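Local structure of Mypaa.01249.c (Mycobacterium paratuberculosis, 3RD5) at residues L11-T22 with E35-A46; D229-Y237 with V249-Q260. The protein is of unknown function but belongs to the short-chain dehydrogenase/reductase family and probably acts as an oxidoreductase. All blocks are in the same frame, centred on the assembly; numbering follows the deposited sequence. Where two conformers were deposited one is given.

Contact 1 of 2, residues L11-T22 with E35-A46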
loop_
_atom_site.group_PDB
_atom_site.type_symbol
_atom_site.label_atom_id
_atom_site.label_comp_id
_atom_site.label_asym_id
_atom_site.label_seq_id
_atom_site.Cartn_x
_atom_site.Cartn_y
_atom_site.Cartn_z
ATOM N N LEU A 11 -18.872 -7.421 1.879
ATOM C CA LEU A 11 -18.338 -6.817 0.654
ATOM C C LEU A 11 -19.380 -6.715 -0.448
ATOM O O LEU A 11 -20.120 -7.674 -0.688
ATOM C CB LEU A 11 -17.178 -7.622 0.084
ATOM C CG LEU A 11 -15.801 -7.364 0.528
ATOM C CD1 LEU A 11 -14.882 -8.479 -0.005
ATOM C CD2 LEU A 11 -15.268 -5.911 0.146
ATOM N N PRO A 12 -19.434 -5.573 -1.148
ATOM C CA PRO A 12 -20.292 -5.470 -2.317
ATOM C C PRO A 12 -19.695 -6.209 -3.525
ATOM O O PRO A 12 -18.535 -6.660 -3.494
ATOM C CB PRO A 12 -20.344 -3.971 -2.580
ATOM C CG PRO A 12 -19.038 -3.506 -2.194
ATOM C CD PRO A 12 -18.658 -4.331 -0.950
ATOM N N SER A 13 -20.465 -6.314 -4.582
ATOM C CA SER A 13 -19.973 -6.918 -5.810
ATOM C C SER A 13 -18.832 -6.085 -6.406
ATOM O O SER A 13 -18.852 -4.856 -6.396
ATOM C CB SER A 13 -21.094 -7.028 -6.825
ATOM O OG SER A 13 -20.633 -7.589 -8.061
ATOM N N PHE A 14 -17.820 -6.802 -6.927
ATOM C CA PHE A 14 -16.751 -6.220 -7.733
ATOM C C PHE A 14 -16.807 -6.748 -9.178
ATOM O O PHE A 14 -15.790 -6.658 -9.901
ATOM C CB PHE A 14 -15.359 -6.479 -7.108
ATOM C CG PHE A 14 -14.987 -5.487 -6.027
ATOM C CD1 PHE A 14 -15.633 -5.510 -4.780
ATOM C CD2 PHE A 14 -13.998 -4.506 -6.247
ATOM C CE1 PHE A 14 -15.289 -4.563 -3.813
ATOM C CE2 PHE A 14 -13.678 -3.602 -5.265
ATOM C CZ PHE A 14 -14.357 -3.624 -4.070
ATOM N N ALA A 15 -17.964 -7.238 -9.627
ATOM C CA ALA A 15 -18.089 -7.764 -10.973
ATOM C C ALA A 15 -17.629 -6.771 -12.019
ATOM O O ALA A 15 -18.023 -5.604 -11.973
ATOM C CB ALA A 15 -19.557 -8.139 -11.270
ATOM N N GLN A 16 -16.770 -7.222 -12.934
ATOM C CA GLN A 16 -16.277 -6.388 -14.046
ATOM C C GLN A 16 -15.250 -5.324 -13.646
ATOM O O GLN A 16 -14.903 -4.437 -14.456
ATOM C CB GLN A 16 -17.410 -5.701 -14.844
ATOM C CG GLN A 16 -18.486 -6.600 -15.401
ATOM C CD GLN A 16 -17.995 -7.470 -16.551
ATOM O OE1 GLN A 16 -16.859 -7.319 -17.021
ATOM N NE2 GLN A 16 -18.848 -8.388 -17.005
ATOM N N ARG A 17 -14.811 -5.351 -12.396
ATOM C CA ARG A 17 -13.856 -4.363 -11.904
ATOM C C ARG A 17 -12.478 -5.012 -11.764
ATOM O O ARG A 17 -12.383 -6.159 -11.397
ATOM C CB ARG A 17 -14.288 -3.751 -10.563
ATOM C CG ARG A 17 -15.685 -3.143 -10.619
ATOM C CD ARG A 17 -16.035 -2.415 -9.318
ATOM N NE ARG A 17 -15.366 -1.135 -9.380
ATOM C CZ ARG A 17 -14.924 -0.463 -8.329
ATOM N NH1 ARG A 17 -15.120 -0.929 -7.086
ATOM N NH2 ARG A 17 -14.311 0.702 -8.537
ATOM N N THR A 18 -11.425 -4.269 -12.045
ATOM C CA THR A 18 -10.047 -4.755 -11.999
ATOM C C THR A 18 -9.350 -4.132 -10.809
ATOM O O THR A 18 -9.375 -2.907 -10.588
ATOM C CB THR A 18 -9.298 -4.418 -13.285
ATOM O OG1 THR A 18 -9.935 -5.096 -14.396
ATOM C CG2 THR A 18 -7.801 -4.822 -13.213
ATOM N N VAL A 19 -8.701 -4.986 -10.010
ATOM C CA VAL A 19 -7.979 -4.580 -8.810
ATOM C C VAL A 19 -6.546 -5.063 -8.925
ATOM O O VAL A 19 -6.305 -6.272 -9.067
ATOM C CB VAL A 19 -8.616 -5.149 -7.537
ATOM C CG1 VAL A 19 -7.840 -4.666 -6.306
ATOM C CG2 VAL A 19 -10.117 -4.744 -7.448
ATOM N N VAL A 20 -5.574 -4.156 -8.870
ATOM C CA VAL A 20 -4.171 -4.506 -8.804
ATOM C C VAL A 20 -3.759 -4.539 -7.365
ATOM O O VAL A 20 -4.027 -3.554 -6.650
ATOM C CB VAL A 20 -3.288 -3.485 -9.574
ATOM C CG1 VAL A 20 -1.787 -3.783 -9.381
ATOM C CG2 VAL A 20 -3.631 -3.523 -11.064
ATOM N N ILE A 21 -3.103 -5.607 -6.915
ATOM C CA ILE A 21 -2.671 -5.778 -5.514
ATOM C C ILE A 21 -1.205 -6.138 -5.500
ATOM O O ILE A 21 -0.830 -7.172 -6.063
ATOM C CB ILE A 21 -3.455 -6.931 -4.773
ATOM C CG1 ILE A 21 -4.971 -6.737 -4.907
ATOM C CG2 ILE A 21 -3.024 -6.993 -3.274
ATOM C CD1 ILE A 21 -5.797 -7.831 -4.189
ATOM N N THR A 22 -0.362 -5.346 -4.838
ATOM C CA THR A 22 1.023 -5.752 -4.667
ATOM C C THR A 22 1.109 -6.744 -3.512
ATOM O O THR A 22 0.416 -6.594 -2.491
ATOM C CB THR A 22 1.946 -4.572 -4.443
ATOM O OG1 THR A 22 1.604 -3.923 -3.208
ATOM C CG2 THR A 22 1.851 -3.527 -5.611
ATOM N N GLU A 35 -10.837 -12.557 -1.310
ATOM C CA GLU A 35 -12.170 -12.033 -1.037
ATOM C C GLU A 35 -12.668 -11.159 -2.183
ATOM O O GLU A 35 -13.849 -11.212 -2.542
ATOM C CB GLU A 35 -12.194 -11.254 0.276
ATOM C CG GLU A 35 -11.903 -12.094 1.513
ATOM C CD GLU A 35 -13.018 -13.060 1.902
ATOM O OE1 GLU A 35 -14.151 -12.929 1.445
ATOM O OE2 GLU A 35 -12.760 -13.932 2.773
ATOM N N LEU A 36 -11.797 -10.353 -2.779
ATOM C CA LEU A 36 -12.245 -9.568 -3.924
ATOM C C LEU A 36 -12.590 -10.444 -5.144
ATOM O O LEU A 36 -13.595 -10.212 -5.853
ATOM C CB LEU A 36 -11.182 -8.524 -4.305
ATOM C CG LEU A 36 -10.994 -7.466 -3.243
ATOM C CD1 LEU A 36 -9.723 -6.649 -3.519
ATOM C CD2 LEU A 36 -12.249 -6.549 -3.179
ATOM N N ALA A 37 -11.790 -11.478 -5.402
ATOM C CA ALA A 37 -12.084 -12.389 -6.493
ATOM C C ALA A 37 -13.420 -13.133 -6.260
ATOM O O ALA A 37 -14.160 -13.388 -7.207
ATOM C CB ALA A 37 -10.911 -13.406 -6.694
ATOM N N ARG A 38 -13.699 -13.511 -5.015
ATOM C CA ARG A 38 -14.976 -14.187 -4.679
ATOM C C ARG A 38 -16.185 -13.293 -5.014
ATOM O O ARG A 38 -17.279 -13.810 -5.270
ATOM C CB ARG A 38 -14.988 -14.582 -3.181
ATOM C CG ARG A 38 -16.264 -15.199 -2.634
ATOM C CD ARG A 38 -16.318 -15.354 -1.075
ATOM N NE ARG A 38 -16.059 -14.105 -0.292
ATOM C CZ ARG A 38 -17.000 -13.211 0.058
ATOM N NH1 ARG A 38 -18.273 -13.394 -0.308
ATOM N NH2 ARG A 38 -16.653 -12.105 0.739
ATOM N N ARG A 39 -15.969 -11.969 -4.996
ATOM C CA ARG A 39 -17.008 -10.981 -5.316
ATOM C C ARG A 39 -16.972 -10.528 -6.778
ATOM O O ARG A 39 -17.652 -9.563 -7.140
ATOM C CB ARG A 39 -16.951 -9.808 -4.350
ATOM C CG ARG A 39 -17.205 -10.217 -2.863
ATOM C CD ARG A 39 -18.479 -10.870 -2.627
ATOM N NE ARG A 39 -19.577 -9.923 -2.705
ATOM C CZ ARG A 39 -20.801 -10.172 -3.153
ATOM N NH1 ARG A 39 -21.160 -11.381 -3.622
ATOM N NH2 ARG A 39 -21.688 -9.193 -3.134
ATOM N N GLY A 40 -16.240 -11.254 -7.625
ATOM C CA GLY A 40 -16.262 -11.033 -9.060
ATOM C C GLY A 40 -15.188 -10.141 -9.629
ATOM O O GLY A 40 -15.201 -9.868 -10.841
ATOM N N ALA A 41 -14.239 -9.703 -8.809
ATOM C CA ALA A 41 -13.159 -8.842 -9.320
ATOM C C ALA A 41 -12.202 -9.600 -10.221
ATOM O O ALA A 41 -11.913 -10.781 -10.000
ATOM C CB ALA A 41 -12.323 -8.240 -8.187
ATOM N N THR A 42 -11.650 -8.901 -11.210
ATOM C CA THR A 42 -10.469 -9.367 -11.930
ATOM C C THR A 42 -9.278 -8.844 -11.135
ATOM O O THR A 42 -9.007 -7.650 -11.139
ATOM C CB THR A 42 -10.438 -8.848 -13.368
ATOM O OG1 THR A 42 -11.571 -9.390 -14.094
ATOM C CG2 THR A 42 -9.159 -9.268 -14.065
ATOM N N VAL A 43 -8.578 -9.741 -10.443
ATOM C CA VAL A 43 -7.461 -9.363 -9.564
ATOM C C VAL A 43 -6.138 -9.643 -10.254
ATOM O O VAL A 43 -5.963 -10.722 -10.844
ATOM C CB VAL A 43 -7.497 -10.111 -8.221
ATOM C CG1 VAL A 43 -6.311 -9.705 -7.338
ATOM C CG2 VAL A 43 -8.823 -9.869 -7.479
ATOM N N ILE A 44 -5.252 -8.660 -10.255
ATOM C CA ILE A 44 -3.879 -8.809 -10.746
ATOM C C ILE A 44 -2.964 -8.727 -9.525
ATOM O O ILE A 44 -2.838 -7.646 -8.919
ATOM C CB ILE A 44 -3.532 -7.724 -11.762
ATOM C CG1 ILE A 44 -4.457 -7.812 -12.979
ATOM C CG2 ILE A 44 -2.058 -7.826 -12.185
ATOM C CD1 ILE A 44 -4.403 -6.572 -13.879
ATOM N N MET A 45 -2.399 -9.870 -9.127
ATOM C CA MET A 45 -1.475 -9.937 -8.011
ATOM C C MET A 45 -0.079 -9.758 -8.552
ATOM O O MET A 45 0.376 -10.536 -9.395
ATOM C CB MET A 45 -1.569 -11.285 -7.302
ATOM C CG MET A 45 -0.514 -11.524 -6.265
ATOM S SD MET A 45 -0.776 -10.462 -4.879
ATOM C CE MET A 45 -2.600 -10.645 -4.970
ATOM N N ALA A 46 0.617 -8.746 -8.055
ATOM C CA ALA A 46 1.931 -8.339 -8.563
ATOM C C ALA A 46 2.972 -8.655 -7.505
ATOM O O ALA A 46 2.986 -8.029 -6.437
ATOM C CB ALA A 46 1.880 -6.854 -8.898
HETATM O O HOH W 1 -20.834 -10.347 -7.803
HETATM O O HOH W 2 -14.672 -9.402 -13.397
HETATM O O HOH W 3 -13.319 -7.583 -14.186
#
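Leu-36 CD2 sits squarely over one face of the Phe-14 ring, a CH-pi contact 3.6 Å from the ring centroid and only 10° off its normal. The other methyl of the same leucine, CD1, meets Val-19 CG1, so one residue at the end of helix 27-38 bridges the turn and the strand. Ala-41 CB fills in beside Phe-14 CB at 3.7 Å. Further along this side of the sheet, in the conformers given, Ile-21 CD1 rests on Val-43 CG1, while the bent chain of Met-45 brings CE back to Ile-21 CB.

The Arg-39 side chain folds at chi2 and chi3 (-58° and -73°), which lets NE donate to Leu-11 O at 3.1 Å from above the carbonyl plane. Arg-39 O accepts from Phe-14 N at 2.8 Å. Behind these, Ser-13 OG closes an ST turn onto Ala-15 N, and a Schellman motif with Gly-40 at C-prime ends the helix. Strands 18-22 and 42-46 run parallel, joined by bonds such as Ile-44 N to Val-19 O (2.9 Å); on the far side of strand 18-22, Val-20 and Thr-22 hydrogen-bond to strand 87-92. This is the first beta-alpha-beta unit of the Rossmann fold of short-chain dehydrogenases.

Contact 2 of 2, residues D229-Y237 with V249-Q260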
loop_
_atom_site.group_PDB
_atom_site.type_symbol
_atom_site.label_atom_id
_atom_site.label_comp_id
_atom_site.label_asym_id
_atom_site.label_seq_id
_atom_site.Cartn_x
_atom_site.Cartn_y
_atom_site.Cartn_z
ATOM N N ASP A 229 -7.058 -12.959 7.891
ATOM C CA ASP A 229 -8.433 -12.488 7.716
ATOM C C ASP A 229 -8.687 -11.155 8.413
ATOM O O ASP A 229 -9.320 -10.236 7.851
ATOM C CB ASP A 229 -9.502 -13.484 8.200
ATOM C CG ASP A 229 -9.617 -14.749 7.377
ATOM O OD1 ASP A 229 -9.614 -14.710 6.140
ATOM O OD2 ASP A 229 -9.852 -15.806 8.027
ATOM N N PHE A 230 -8.244 -11.027 9.657
ATOM C CA PHE A 230 -8.472 -9.814 10.420
ATOM C C PHE A 230 -7.775 -8.606 9.774
ATOM O O PHE A 230 -8.352 -7.512 9.620
ATOM C CB PHE A 230 -8.013 -9.977 11.879
ATOM C CG PHE A 230 -8.351 -8.793 12.734
ATOM C CD1 PHE A 230 -9.647 -8.601 13.205
ATOM C CD2 PHE A 230 -7.418 -7.812 13.005
ATOM C CE1 PHE A 230 -9.950 -7.481 13.978
ATOM C CE2 PHE A 230 -7.743 -6.693 13.750
ATOM C CZ PHE A 230 -8.982 -6.516 14.210
ATOM N N GLY A 231 -6.533 -8.793 9.352
ATOM C CA GLY A 231 -5.828 -7.709 8.720
ATOM C C GLY A 231 -6.421 -7.306 7.385
ATOM O O GLY A 231 -6.561 -6.111 7.060
ATOM N N ALA A 232 -6.790 -8.309 6.582
ATOM C CA ALA A 232 -7.324 -8.047 5.242
ATOM C C ALA A 232 -8.636 -7.308 5.322
ATOM O O ALA A 232 -8.980 -6.529 4.418
ATOM C CB ALA A 232 -7.488 -9.367 4.444
ATOM N N ARG A 233 -9.412 -7.573 6.371
ATOM C CA ARG A 233 -10.695 -6.904 6.566
ATOM C C ARG A 233 -10.582 -5.392 6.443
ATOM O O ARG A 233 -11.427 -4.712 5.880
ATOM C CB ARG A 233 -11.262 -7.278 7.926
ATOM C CG ARG A 233 -12.616 -6.662 8.277
ATOM C CD ARG A 233 -12.996 -6.898 9.742
ATOM N NE ARG A 233 -13.156 -8.307 10.013
ATOM C CZ ARG A 233 -13.257 -8.804 11.242
ATOM N NH1 ARG A 233 -13.148 -8.005 12.284
ATOM N NH2 ARG A 233 -13.405 -10.115 11.411
ATOM N N GLN A 234 -9.508 -4.875 7.031
ATOM C CA GLN A 234 -9.308 -3.433 7.103
ATOM C C GLN A 234 -9.102 -2.874 5.691
ATOM O O GLN A 234 -9.717 -1.863 5.292
ATOM C CB GLN A 234 -8.143 -3.105 8.035
ATOM C CG GLN A 234 -8.048 -3.896 9.351
ATOM C CD GLN A 234 -9.302 -3.924 10.179
ATOM O OE1 GLN A 234 -10.023 -2.906 10.264
ATOM N NE2 GLN A 234 -9.564 -5.091 10.837
ATOM N N THR A 235 -8.217 -3.508 4.936
ATOM C CA THR A 235 -7.975 -3.127 3.545
ATOM C C THR A 235 -9.243 -3.238 2.691
ATOM O O THR A 235 -9.531 -2.367 1.877
ATOM C CB THR A 235 -6.888 -3.984 2.928
ATOM O OG1 THR A 235 -5.697 -3.907 3.716
ATOM C CG2 THR A 235 -6.564 -3.546 1.506
ATOM N N LEU A 236 -9.985 -4.323 2.896
ATOM C CA LEU A 236 -11.194 -4.583 2.106
ATOM C C LEU A 236 -12.276 -3.518 2.324
ATOM O O LEU A 236 -12.991 -3.140 1.409
ATOM C CB LEU A 236 -11.702 -6.006 2.406
ATOM C CG LEU A 236 -10.829 -7.152 1.864
ATOM C CD1 LEU A 236 -11.200 -8.520 2.508
ATOM C CD2 LEU A 236 -10.891 -7.211 0.325
ATOM N N TYR A 237 -12.374 -3.022 3.565
ATOM C CA TYR A 237 -13.266 -1.911 3.874
ATOM C C TYR A 237 -12.817 -0.634 3.133
ATOM O O TYR A 237 -13.606 0.012 2.439
ATOM C CB TYR A 237 -13.295 -1.701 5.389
ATOM C CG TYR A 237 -14.248 -0.655 5.920
ATOM C CD1 TYR A 237 -13.890 0.676 5.930
ATOM C CD2 TYR A 237 -15.434 -1.013 6.507
ATOM C CE1 TYR A 237 -14.698 1.650 6.531
ATOM C CE2 TYR A 237 -16.241 -0.045 7.104
ATOM C CZ TYR A 237 -15.848 1.261 7.105
ATOM O OH TYR A 237 -16.668 2.212 7.715
ATOM N N VAL A 249 -8.366 3.654 7.604
ATOM C CA VAL A 249 -9.286 2.641 8.128
ATOM C C VAL A 249 -8.480 1.629 8.939
ATOM O O VAL A 249 -7.408 1.164 8.530
ATOM C CB VAL A 249 -9.980 1.877 6.927
ATOM C CG1 VAL A 249 -10.793 0.627 7.407
ATOM C CG2 VAL A 249 -10.905 2.919 6.180
ATOM N N GLY A 250 -9.023 1.210 10.082
ATOM C CA GLY A 250 -8.414 0.144 10.853
ATOM C C GLY A 250 -9.266 -0.221 12.050
ATOM O O GLY A 250 -10.381 0.234 12.185
ATOM N N PRO A 251 -8.708 -1.055 12.946
ATOM C CA PRO A 251 -9.481 -1.487 14.116
ATOM C C PRO A 251 -9.623 -0.332 15.105
ATOM O O PRO A 251 -8.711 0.479 15.306
ATOM C CB PRO A 251 -8.623 -2.605 14.694
ATOM C CG PRO A 251 -7.721 -3.044 13.579
ATOM C CD PRO A 251 -7.431 -1.780 12.837
ATOM N N ARG A 252 -10.790 -0.257 15.727
ATOM C CA ARG A 252 -11.146 0.863 16.616
ATOM C C ARG A 252 -10.088 1.143 17.676
ATOM O O ARG A 252 -9.788 2.309 17.953
ATOM C CB ARG A 252 -12.498 0.608 17.285
ATOM C CG ARG A 252 -12.904 1.648 18.321
ATOM C CD ARG A 252 -14.317 1.443 18.798
ATOM N NE ARG A 252 -14.644 2.388 19.852
ATOM C CZ ARG A 252 -15.653 2.217 20.707
ATOM N NH1 ARG A 252 -16.431 1.144 20.617
ATOM N NH2 ARG A 252 -15.861 3.103 21.681
ATOM N N PHE A 253 -9.499 0.089 18.266
ATOM C CA PHE A 253 -8.527 0.253 19.358
ATOM C C PHE A 253 -7.104 0.008 18.904
ATOM O O PHE A 253 -6.224 -0.372 19.709
ATOM C CB PHE A 253 -8.929 -0.577 20.580
ATOM C CG PHE A 253 -10.272 -0.167 21.118
ATOM C CD1 PHE A 253 -10.414 1.082 21.721
ATOM C CD2 PHE A 253 -11.388 -0.938 20.934
ATOM C CE1 PHE A 253 -11.631 1.513 22.162
ATOM C CE2 PHE A 253 -12.631 -0.503 21.408
ATOM C CZ PHE A 253 -12.718 0.727 22.034
ATOM N N GLY A 254 -6.891 0.184 17.624
ATOM C CA GLY A 254 -5.542 0.103 17.034
ATOM C C GLY A 254 -5.126 -1.304 16.720
ATOM O O GLY A 254 -5.014 -1.709 15.552
ATOM N N TYR A 255 -4.953 -2.104 17.738
ATOM C CA TYR A 255 -4.512 -3.478 17.578
ATOM C C TYR A 255 -5.652 -4.441 17.250
ATOM O O TYR A 255 -5.474 -5.418 16.536
ATOM C CB TYR A 255 -3.771 -3.891 18.840
ATOM C CG TYR A 255 -2.558 -3.035 19.112
ATOM C CD1 TYR A 255 -1.340 -3.408 18.603
ATOM C CD2 TYR A 255 -2.639 -1.878 19.867
ATOM C CE1 TYR A 255 -0.215 -2.638 18.813
ATOM C CE2 TYR A 255 -1.530 -1.089 20.099
ATOM C CZ TYR A 255 -0.323 -1.487 19.569
ATOM O OH TYR A 255 0.841 -0.734 19.813
ATOM N N LEU A 256 -6.820 -4.183 17.844
ATOM C CA LEU A 256 -8.051 -4.964 17.743
ATOM C C LEU A 256 -9.227 -3.982 17.742
ATOM O O LEU A 256 -9.055 -2.787 18.070
ATOM C CB LEU A 256 -8.220 -5.939 18.899
ATOM C CG LEU A 256 -7.230 -7.115 18.959
ATOM C CD1 LEU A 256 -7.404 -7.850 20.289
ATOM C CD2 LEU A 256 -7.433 -8.088 17.756
ATOM N N GLY A 257 -10.419 -4.507 17.472
ATOM C CA GLY A 257 -11.621 -3.703 17.440
ATOM C C GLY A 257 -12.303 -3.661 16.092
ATOM O O GLY A 257 -11.744 -4.076 15.077
ATOM N N ARG A 258 -13.518 -3.108 16.081
ATOM C CA ARG A 258 -14.318 -2.992 14.858
ATOM C C ARG A 258 -13.654 -2.102 13.823
ATOM O O ARG A 258 -12.976 -1.125 14.171
ATOM C CB ARG A 258 -15.699 -2.417 15.171
ATOM C CG ARG A 258 -15.763 -1.032 15.736
ATOM C CD ARG A 258 -17.237 -0.702 16.108
ATOM N NE ARG A 258 -18.131 -0.761 14.943
ATOM C CZ ARG A 258 -19.435 -1.052 14.989
ATOM N NH1 ARG A 258 -20.029 -1.343 16.135
ATOM N NH2 ARG A 258 -20.151 -1.070 13.873
ATOM N N THR A 259 -13.891 -2.401 12.556
ATOM C CA THR A 259 -13.313 -1.620 11.439
ATOM C C THR A 259 -14.050 -0.307 11.247
ATOM O O THR A 259 -15.283 -0.244 11.172
ATOM C CB THR A 259 -13.372 -2.466 10.162
ATOM O OG1 THR A 259 -12.617 -3.663 10.344
ATOM C CG2 THR A 259 -12.830 -1.676 8.973
ATOM N N GLN A 260 -13.294 0.772 11.231
ATOM C CA GLN A 260 -13.843 2.123 11.114
ATOM C C GLN A 260 -12.735 3.088 10.695
ATOM O O GLN A 260 -11.548 2.762 10.757
ATOM C CB GLN A 260 -14.466 2.582 12.446
ATOM C CG GLN A 260 -13.459 2.532 13.612
ATOM C CD GLN A 260 -13.904 3.181 14.874
ATOM O OE1 GLN A 260 -14.803 2.718 15.467
ATOM N NE2 GLN A 260 -13.217 4.242 15.294
HETATM O O HOH W 4 -12.105 -5.220 12.571
HETATM O O HOH W 5 -17.378 1.498 10.333
#
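Gln-234 and Gly-250 mark the close approach of the backbones, CA to CA 5.3 Å, where helix 229-237 runs roughly antiparallel to strand 249-251 at 151°. The Gln-234 side chain, bent at chi2 (-51°), reaches across to Thr-259, whose OG1 donates to Gln-234 OE1 at 2.7 Å. Gln-234 NE2 turns back to Phe-230 O, 3.0 Å away in the preceding helical turn, so both ends of the amide are held and its rotation is fixed. Water 4 joins the same cluster: it donates to Gly-257 O and Thr-259 OG1 and accepts from Arg-233 NH1 and Gln-234 NE2.

Aromatic rings lie on either side of this polar centre. Tyr-237 takes Thr-259 CG2 over one face, 3.9 Å from the ring centroid, and Val-249 CG1 packs against Tyr-237 CD1 at 3.4 Å. The tyrosine OH shares water 5 with Thr-259 O. Phe-230 has Gln-234 NE2 above one face and Leu-256 CD2 above the opposite one, both offset toward the rim, while Pro-251 CG meets Phe-230 CE2 at 3.7 Å. Trp-6 adds an edge-to-face contact to Tyr-237. Thr-259 thus works in both, its hydroxyl in the hydrogen-bonded cluster and its methyl over the Tyr-237 ring. The buried glutamine amide is satisfied by helix, strand and water together, so the helix is fixed to the hairpin by directional bonds as well as by apolar packing.

In the fold
From the N terminus, contact 1 closes first: the chain leaves the turn before strand 18-22, passes through helix 27-38 and returns as strand 42-47 beside its starting strand. Contact 2 follows much later, closing the short excursion from helix 226-240 to strands 248-251 and 259-261. The two are in series, neither nested nor crossed, with centres about 19 Å apart. Both reach the same sheet: contact 1 toward the 63-68 side, contact 2 at the end where antiparallel strand 259-261 is outermost. Helix 226-240 joins them, since Leu-236 packs on Leu-36 and Glu-35 and its carbonyl lies by Leu-11, while Asp-229 forms a salt bridge to Arg-34 of helix 27-38.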